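PDB 3E49: 3-keto-5-aminohexanoate cleavage enzyme from Burkholderia xenovorans LB400, which probably catalyses the zinc-dependent cleavage of 3-keto-5-aminohexanoate or a related beta-keto acid, as a TIM-barrel member of the BKACE family. Local coordinates for residues H216-R219 with T220-L224; A244-G247 with A248-A252; R223-G226 with A227-W231. All blocks are in the same frame, centred on the assembly; numbering follows the deposited sequence.

Contact 1 (H216-R219 with T220-L224); sequences HMRR and TADRL
The imidazole of His216 carries Thr220 OG1 over one face, displaced toward the rim, with OG1 3.6 Å from NE2; the ring also stacks on His216 of the second subunit. At its edge, in the ring plane, lies the guanidinium of Arg219, whose NH1 donates to His216 ND1 at 2.9 Å, and His216 N sits over one face of that guanidinium. The Arg219 chain runs out with CG anti to the backbone N and then bends about its CG-CD bond (chi3 -64°), which turns the guanidinium back to that edge. The hydroxyl above the ring is committed to the backbone: Thr220 OG1 donates to His216 O at 2.8 Å, while Thr220 N reaches the same carbonyl from the opposite face of its plane, so two bonds grip one oxygen. A chi1 of -63° places OG1 for this, beside its own backbone N. Two residues along from His216, Arg218 stretches out and passes Asp222, their planes 76° apart; OD1 lies at the edge of the guanidinium, and NE meets OD2 at 3.1 Å in a salt bridge whose hydrogen bond is weak and bent. Each has a firmer partner elsewhere, Arg218 in Gln250 and Asp222 in Tyr229. All lie on helix 211-225, an outer helix of the TIM barrel. His216 NE2 is hydrogen-bonded to Asp213 OD1 of the second subunit, and Arg219 NE forms a salt bridge with Glu212 of the third. Within the chain, Met217, present as selenomethionine, packs on strand 195-201, Thr220 on helix 176-187, and Ala221 on Tyr229 of strand 229-235.

Contact 2 (A244-G247 with A248-A252); sequences ASIG and AAQGA
Gly247 O, near the end of helix 240-248, takes two backbone donors from opposite faces of its carbonyl plane: Ala252 N at 2.8 Å and Gln250 N at 3.0 Å. Both stand well above the plane rather than on a lone pair. The bond from Ala252 N, with that from Gly251 N to Ala248 O, makes a Schellman motif, and Gly251 is its C-prime residue, where positive phi (95°) reverses the chain. The methyl of Ala252 comes back against the same carbonyl, its CB 3.1 Å from Gly247 O. The regular helical pattern persists up to the bond from Ala249 N to Ser245 O. The type I turn from Ala248 to Gly251 then leads toward strand 253-256 of the barrel. Gln250 folds back on the helix end: chi1 of 64° wedges CG between its own N and carbonyl carbon, and the chain then extends alongside Ile246. Its OE1 accepts from Arg218 NH1 of helix 211-225, which fixes the other end of the amide, and Gln250 also packs on Pro211 of the third subunit. NE2 donates to Ile246 O at 3.0 Å, nearly straight at 163°; the oxygen lies close to the amide plane, but NE2 comes in above the Ile246 carbonyl plane, and Ile246 CG2 sits 3.5 Å from NE2.

Contact 3 (R223-G226 with A227-W231); sequences RLFG and ADYVW
Phe225 and Tyr229 direct their CB atoms at each other, and their rings diverge from there at an oblique angle, the planes 55° apart and the centroids 5.9 Å. The nearest touch is between Phe225 CB and Tyr229 CD1, at 3.7 Å. Tyr229 CG lies between its own backbone N and carbonyl carbon (chi1 84°), a setting that brings one ring edge to the loop. There Gly226 O meets Tyr229 CD1 at 3.2 Å, near the ring plane. One face of the Phe225 ring carries Leu224 CB over its centre at 3.9 Å, and Leu182 of helix 176-187 also packs on Phe225. The turn between the two aromatics is the alpha-to-beta connection of a beta-alpha-beta unit in the TIM barrel, from helix 211-225 into strand 229-235. Gly226, with positive phi, is the first residue to leave the helix. One backbone bond spans the turn, from Asp228 N to Phe225 O at 2.9 Å. Beyond it, Val230 pairs by backbone with Phe195 and Val197 of the adjacent parallel strand. The hydroxyl of Tyr229 points back along the helix, bonded to Asp222 OD1 and lying over one face of the Trp231 indole near its rim. A 2-ethoxyethanol molecule, probably from the crystallisation liquor, is bound nearby, with a weak hydrogen bond to Tyr229 O.

Overall arrangement
Following the chain, contact 1 spans successive turns within helix 211-225. Contact 3 shares Arg223 and Leu224 with it and closes the short loop from that helix into strand 229-235; contact 2 comes later, in series, closing the end of helix 240-248 before strand 253-256. The three are consecutive local closures, with none enclosing another. Side chains tie them together: Tyr229 returns from contact 3 to Asp222, Arg218 reaches across to Gln250, and Trp231 lies between, touching Arg218 and Ala252. The 2-ethoxyethanol pocket draws residues from all three. Contacts 1 and 2 both also touch the third subunit of the tetramer.

Contact 1 (H216-R219 with T220-L224)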
loop_
_atom_site.group_PDB
_atom_site.type_symbol
_atom_site.label_atom_id
_atom_site.label_comp_id
_atom_site.label_asym_id
_atom_site.label_seq_id
_atom_site.Cartn_x
_atom_site.Cartn_y
_atom_site.Cartn_z
ATOM N N HIS A 216 -2.134 -5.894 1.759
ATOM C CA HIS A 216 -2.463 -5.284 3.048
ATOM C C HIS A 216 -2.568 -6.293 4.193
ATOM O O HIS A 216 -2.136 -6.014 5.315
ATOM C CB HIS A 216 -3.699 -4.447 2.963
ATOM C CG HIS A 216 -3.923 -3.601 4.159
ATOM N ND1 HIS A 216 -3.091 -2.567 4.513
ATOM C CD2 HIS A 216 -4.901 -3.646 5.106
ATOM C CE1 HIS A 216 -3.548 -1.985 5.597
ATOM N NE2 HIS A 216 -4.654 -2.586 5.965
HETATM N N MSE A 217 -3.084 -7.469 3.920
HETATM C CA MSE A 217 -3.123 -8.463 4.939
HETATM C C MSE A 217 -1.696 -8.816 5.385
HETATM O O MSE A 217 -1.439 -8.912 6.574
HETATM C CB MSE A 217 -3.868 -9.699 4.426
HETATM C CG MSE A 217 -5.388 -9.508 4.214
HETATM SE SE MSE A 217 -6.379 -9.025 5.750
HETATM C CE MSE A 217 -6.169 -10.720 6.778
ATOM N N ARG A 218 -0.757 -8.947 4.435
ATOM C CA ARG A 218 0.634 -9.245 4.830
ATOM C C ARG A 218 1.270 -8.110 5.620
ATOM O O ARG A 218 1.971 -8.310 6.597
ATOM C CB ARG A 218 1.508 -9.489 3.618
ATOM C CG ARG A 218 2.890 -9.933 4.059
ATOM C CD ARG A 218 3.915 -9.724 3.002
ATOM N NE ARG A 218 5.181 -10.119 3.580
ATOM C CZ ARG A 218 6.309 -10.321 2.915
ATOM N NH1 ARG A 218 6.369 -10.188 1.612
ATOM N NH2 ARG A 218 7.390 -10.701 3.584
ATOM N N ARG A 219 1.085 -6.880 5.159
ATOM C CA ARG A 219 1.658 -5.717 5.823
ATOM C C ARG A 219 1.147 -5.612 7.258
ATOM O O ARG A 219 1.919 -5.300 8.190
ATOM C CB ARG A 219 1.139 -4.505 4.963
ATOM C CG ARG A 219 1.462 -3.157 5.260
ATOM C CD ARG A 219 0.552 -2.312 4.357
ATOM N NE ARG A 219 0.852 -2.519 2.945
ATOM C CZ ARG A 219 -0.055 -2.425 1.965
ATOM N NH1 ARG A 219 -1.325 -2.226 2.244
ATOM N NH2 ARG A 219 0.302 -2.623 0.711
ATOM N N THR A 220 -0.135 -5.935 7.459
ATOM C CA THR A 220 -0.785 -5.802 8.761
ATOM C C THR A 220 -0.176 -6.846 9.668
ATOM O O THR A 220 0.230 -6.518 10.766
ATOM C CB THR A 220 -2.208 -6.040 8.688
ATOM O OG1 THR A 220 -2.754 -4.992 7.825
ATOM C CG2 THR A 220 -2.906 -5.925 10.057
ATOM N N ALA A 221 -0.207 -8.041 9.146
ATOM C CA ALA A 221 0.361 -9.214 9.927
ATOM C C ALA A 221 1.816 -8.956 10.230
ATOM O O ALA A 221 2.271 -9.207 11.382
ATOM C CB ALA A 221 0.152 -10.473 9.156
ATOM N N ASP A 222 2.597 -8.532 9.241
ATOM C CA ASP A 222 4.025 -8.279 9.499
ATOM C C ASP A 222 4.209 -7.289 10.647
ATOM O O ASP A 222 5.052 -7.465 11.528
ATOM C CB ASP A 222 4.742 -7.716 8.275
ATOM C CG ASP A 222 5.020 -8.743 7.211
ATOM O OD1 ASP A 222 4.893 -9.951 7.481
ATOM O OD2 ASP A 222 5.379 -8.348 6.071
ATOM N N ARG A 223 3.395 -6.241 10.639
ATOM C CA ARG A 223 3.482 -5.234 11.674
ATOM C C ARG A 223 3.018 -5.715 13.042
ATOM O O ARG A 223 3.629 -5.364 14.053
ATOM C CB ARG A 223 2.667 -4.016 11.303
ATOM C CG ARG A 223 2.944 -2.860 12.247
ATOM C CD ARG A 223 2.220 -1.599 11.832
ATOM N NE ARG A 223 0.785 -1.744 11.952
ATOM C CZ ARG A 223 -0.078 -1.879 10.942
ATOM N NH1 ARG A 223 0.299 -1.895 9.662
ATOM N NH2 ARG A 223 -1.353 -1.997 11.235
ATOM N N LEU A 224 1.967 -6.528 13.089
ATOM C CA LEU A 224 1.411 -6.971 14.350
ATOM C C LEU A 224 2.193 -8.109 14.974
ATOM O O LEU A 224 2.330 -8.170 16.184
ATOM C CB LEU A 224 -0.060 -7.392 14.197
ATOM C CG LEU A 224 -1.049 -6.304 13.803
ATOM C CD1 LEU A 224 -2.413 -6.898 13.546
ATOM C CD2 LEU A 224 -1.115 -5.230 14.882
#

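Contact 2 (A244-G247 with A248-A252)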
loop_
_atom_site.group_PDB
_atom_site.type_symbol
_atom_site.label_atom_id
_atom_site.label_comp_id
_atom_site.label_asym_id
_atom_site.label_seq_id
_atom_site.Cartn_x
_atom_site.Cartn_y
_atom_site.Cartn_z
ATOM N N ALA A 244 -2.501 -17.786 -4.207
ATOM C CA ALA A 244 -1.506 -18.673 -3.575
ATOM C C ALA A 244 -0.129 -18.428 -4.225
ATOM O O ALA A 244 0.897 -18.472 -3.565
ATOM C CB ALA A 244 -1.897 -20.096 -3.806
ATOM N N SER A 245 -0.136 -18.204 -5.529
ATOM C CA SER A 245 1.077 -17.941 -6.304
ATOM C C SER A 245 1.738 -16.643 -5.811
ATOM O O SER A 245 2.954 -16.583 -5.565
ATOM C CB SER A 245 0.728 -17.844 -7.786
ATOM O OG SER A 245 0.330 -19.094 -8.302
ATOM N N ILE A 246 0.933 -15.585 -5.685
ATOM C CA ILE A 246 1.456 -14.322 -5.176
ATOM C C ILE A 246 2.133 -14.516 -3.789
ATOM O O ILE A 246 3.208 -14.005 -3.566
ATOM C CB ILE A 246 0.375 -13.227 -5.191
ATOM C CG1 ILE A 246 0.020 -12.941 -6.632
ATOM C CG2 ILE A 246 0.826 -11.930 -4.421
ATOM C CD1 ILE A 246 -1.188 -11.968 -6.770
ATOM N N GLY A 247 1.488 -15.255 -2.875
ATOM C CA GLY A 247 2.029 -15.528 -1.575
ATOM C C GLY A 247 3.258 -16.392 -1.652
ATOM O O GLY A 247 4.283 -16.052 -1.014
ATOM N N ALA A 248 3.235 -17.434 -2.490
ATOM C CA ALA A 248 4.361 -18.417 -2.550
ATOM C C ALA A 248 5.653 -17.722 -3.023
ATOM O O ALA A 248 6.769 -17.975 -2.501
ATOM C CB ALA A 248 4.005 -19.593 -3.483
ATOM N N ALA A 249 5.467 -16.783 -3.949
ATOM C CA ALA A 249 6.568 -16.003 -4.531
ATOM C C ALA A 249 7.227 -15.085 -3.551
ATOM O O ALA A 249 8.309 -14.609 -3.831
ATOM C CB ALA A 249 6.039 -15.177 -5.770
ATOM N N GLN A 250 6.617 -14.830 -2.396
ATOM C CA GLN A 250 7.182 -13.934 -1.455
ATOM C C GLN A 250 7.360 -14.580 -0.111
ATOM O O GLN A 250 7.357 -13.914 0.912
ATOM C CB GLN A 250 6.392 -12.627 -1.357
ATOM C CG GLN A 250 4.988 -12.781 -0.846
ATOM C CD GLN A 250 4.203 -11.496 -1.014
ATOM O OE1 GLN A 250 4.281 -10.592 -0.166
ATOM N NE2 GLN A 250 3.435 -11.416 -2.078
ATOM N N GLY A 251 7.486 -15.898 -0.134
ATOM C CA GLY A 251 7.820 -16.655 1.082
ATOM C C GLY A 251 6.656 -17.237 1.863
ATOM O O GLY A 251 6.862 -17.842 2.901
ATOM N N ALA A 252 5.427 -17.047 1.384
ATOM C CA ALA A 252 4.285 -17.578 2.118
ATOM C C ALA A 252 4.026 -19.071 1.819
ATOM O O ALA A 252 4.601 -19.670 0.890
ATOM C CB ALA A 252 3.038 -16.807 1.773
#

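Contact 3 (R223-G226 with A227-W231)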
loop_
_atom_site.group_PDB
_atom_site.type_symbol
_atom_site.label_atom_id
_atom_site.label_comp_id
_atom_site.label_asym_id
_atom_site.label_seq_id
_atom_site.Cartn_x
_atom_site.Cartn_y
_atom_site.Cartn_z
ATOM N N ARG A 223 3.395 -6.241 10.639
ATOM C CA ARG A 223 3.482 -5.234 11.674
ATOM C C ARG A 223 3.018 -5.715 13.042
ATOM O O ARG A 223 3.629 -5.364 14.053
ATOM C CB ARG A 223 2.667 -4.016 11.303
ATOM C CG ARG A 223 2.944 -2.860 12.247
ATOM C CD ARG A 223 2.220 -1.599 11.832
ATOM N NE ARG A 223 0.785 -1.744 11.952
ATOM C CZ ARG A 223 -0.078 -1.879 10.942
ATOM N NH1 ARG A 223 0.299 -1.895 9.662
ATOM N NH2 ARG A 223 -1.353 -1.997 11.235
ATOM N N LEU A 224 1.967 -6.528 13.089
ATOM C CA LEU A 224 1.411 -6.971 14.350
ATOM C C LEU A 224 2.193 -8.109 14.974
ATOM O O LEU A 224 2.330 -8.170 16.184
ATOM C CB LEU A 224 -0.060 -7.392 14.197
ATOM C CG LEU A 224 -1.049 -6.304 13.803
ATOM C CD1 LEU A 224 -2.413 -6.898 13.546
ATOM C CD2 LEU A 224 -1.115 -5.230 14.882
ATOM N N PHE A 225 2.677 -9.004 14.146
ATOM C CA PHE A 225 3.317 -10.242 14.634
ATOM C C PHE A 225 4.791 -10.390 14.317
ATOM O O PHE A 225 5.450 -11.267 14.889
ATOM C CB PHE A 225 2.565 -11.467 14.075
ATOM C CG PHE A 225 1.102 -11.394 14.288
ATOM C CD1 PHE A 225 0.593 -11.333 15.562
ATOM C CD2 PHE A 225 0.228 -11.334 13.212
ATOM C CE1 PHE A 225 -0.762 -11.221 15.778
ATOM C CE2 PHE A 225 -1.125 -11.204 13.427
ATOM C CZ PHE A 225 -1.618 -11.158 14.724
ATOM N N GLY A 226 5.321 -9.570 13.415
ATOM C CA GLY A 226 6.739 -9.647 13.085
ATOM C C GLY A 226 7.093 -11.047 12.616
ATOM O O GLY A 226 6.382 -11.645 11.806
ATOM N N ALA A 227 8.173 -11.577 13.153
ATOM C CA ALA A 227 8.652 -12.921 12.794
ATOM C C ALA A 227 7.911 -14.055 13.506
ATOM O O ALA A 227 8.254 -15.236 13.314
ATOM C CB ALA A 227 10.109 -13.019 13.128
ATOM N N ASP A 228 6.926 -13.721 14.335
ATOM C CA ASP A 228 6.199 -14.731 15.117
ATOM C C ASP A 228 5.007 -15.387 14.445
ATOM O O ASP A 228 4.242 -16.042 15.111
ATOM C CB ASP A 228 5.712 -14.116 16.423
ATOM C CG ASP A 228 6.832 -13.865 17.404
ATOM O OD1 ASP A 228 7.974 -14.233 17.086
ATOM O OD2 ASP A 228 6.556 -13.313 18.491
ATOM N N TYR A 229 4.811 -15.178 13.159
ATOM C CA TYR A 229 3.691 -15.810 12.492
ATOM C C TYR A 229 4.156 -16.504 11.232
ATOM O O TYR A 229 5.220 -16.170 10.686
ATOM C CB TYR A 229 2.575 -14.801 12.210
ATOM C CG TYR A 229 2.705 -13.977 10.951
ATOM C CD1 TYR A 229 3.618 -12.935 10.867
ATOM C CD2 TYR A 229 1.876 -14.215 9.861
ATOM C CE1 TYR A 229 3.732 -12.180 9.711
ATOM C CE2 TYR A 229 1.967 -13.464 8.721
ATOM C CZ TYR A 229 2.900 -12.445 8.649
ATOM O OH TYR A 229 2.977 -11.703 7.508
ATOM N N VAL A 230 3.403 -17.534 10.840
ATOM C CA VAL A 230 3.614 -18.293 9.618
ATOM C C VAL A 230 2.385 -18.007 8.751
ATOM O O VAL A 230 1.245 -18.240 9.154
ATOM C CB VAL A 230 3.745 -19.757 9.912
ATOM C CG1 VAL A 230 3.927 -20.567 8.611
ATOM C CG2 VAL A 230 4.943 -19.950 10.860
ATOM N N TRP A 231 2.629 -17.526 7.552
ATOM C CA TRP A 231 1.558 -17.061 6.685
ATOM C C TRP A 231 1.119 -18.060 5.642
ATOM O O TRP A 231 1.952 -18.645 4.944
ATOM C CB TRP A 231 2.071 -15.808 6.014
ATOM C CG TRP A 231 1.071 -15.119 5.138
ATOM C CD1 TRP A 231 -0.281 -15.082 5.317
ATOM C CD2 TRP A 231 1.364 -14.268 4.030
ATOM N NE1 TRP A 231 -0.852 -14.278 4.344
ATOM C CE2 TRP A 231 0.141 -13.779 3.544
ATOM C CE3 TRP A 231 2.546 -13.882 3.389
ATOM C CZ2 TRP A 231 0.068 -12.919 2.437
ATOM C CZ3 TRP A 231 2.460 -13.047 2.263
ATOM C CH2 TRP A 231 1.234 -12.582 1.819
#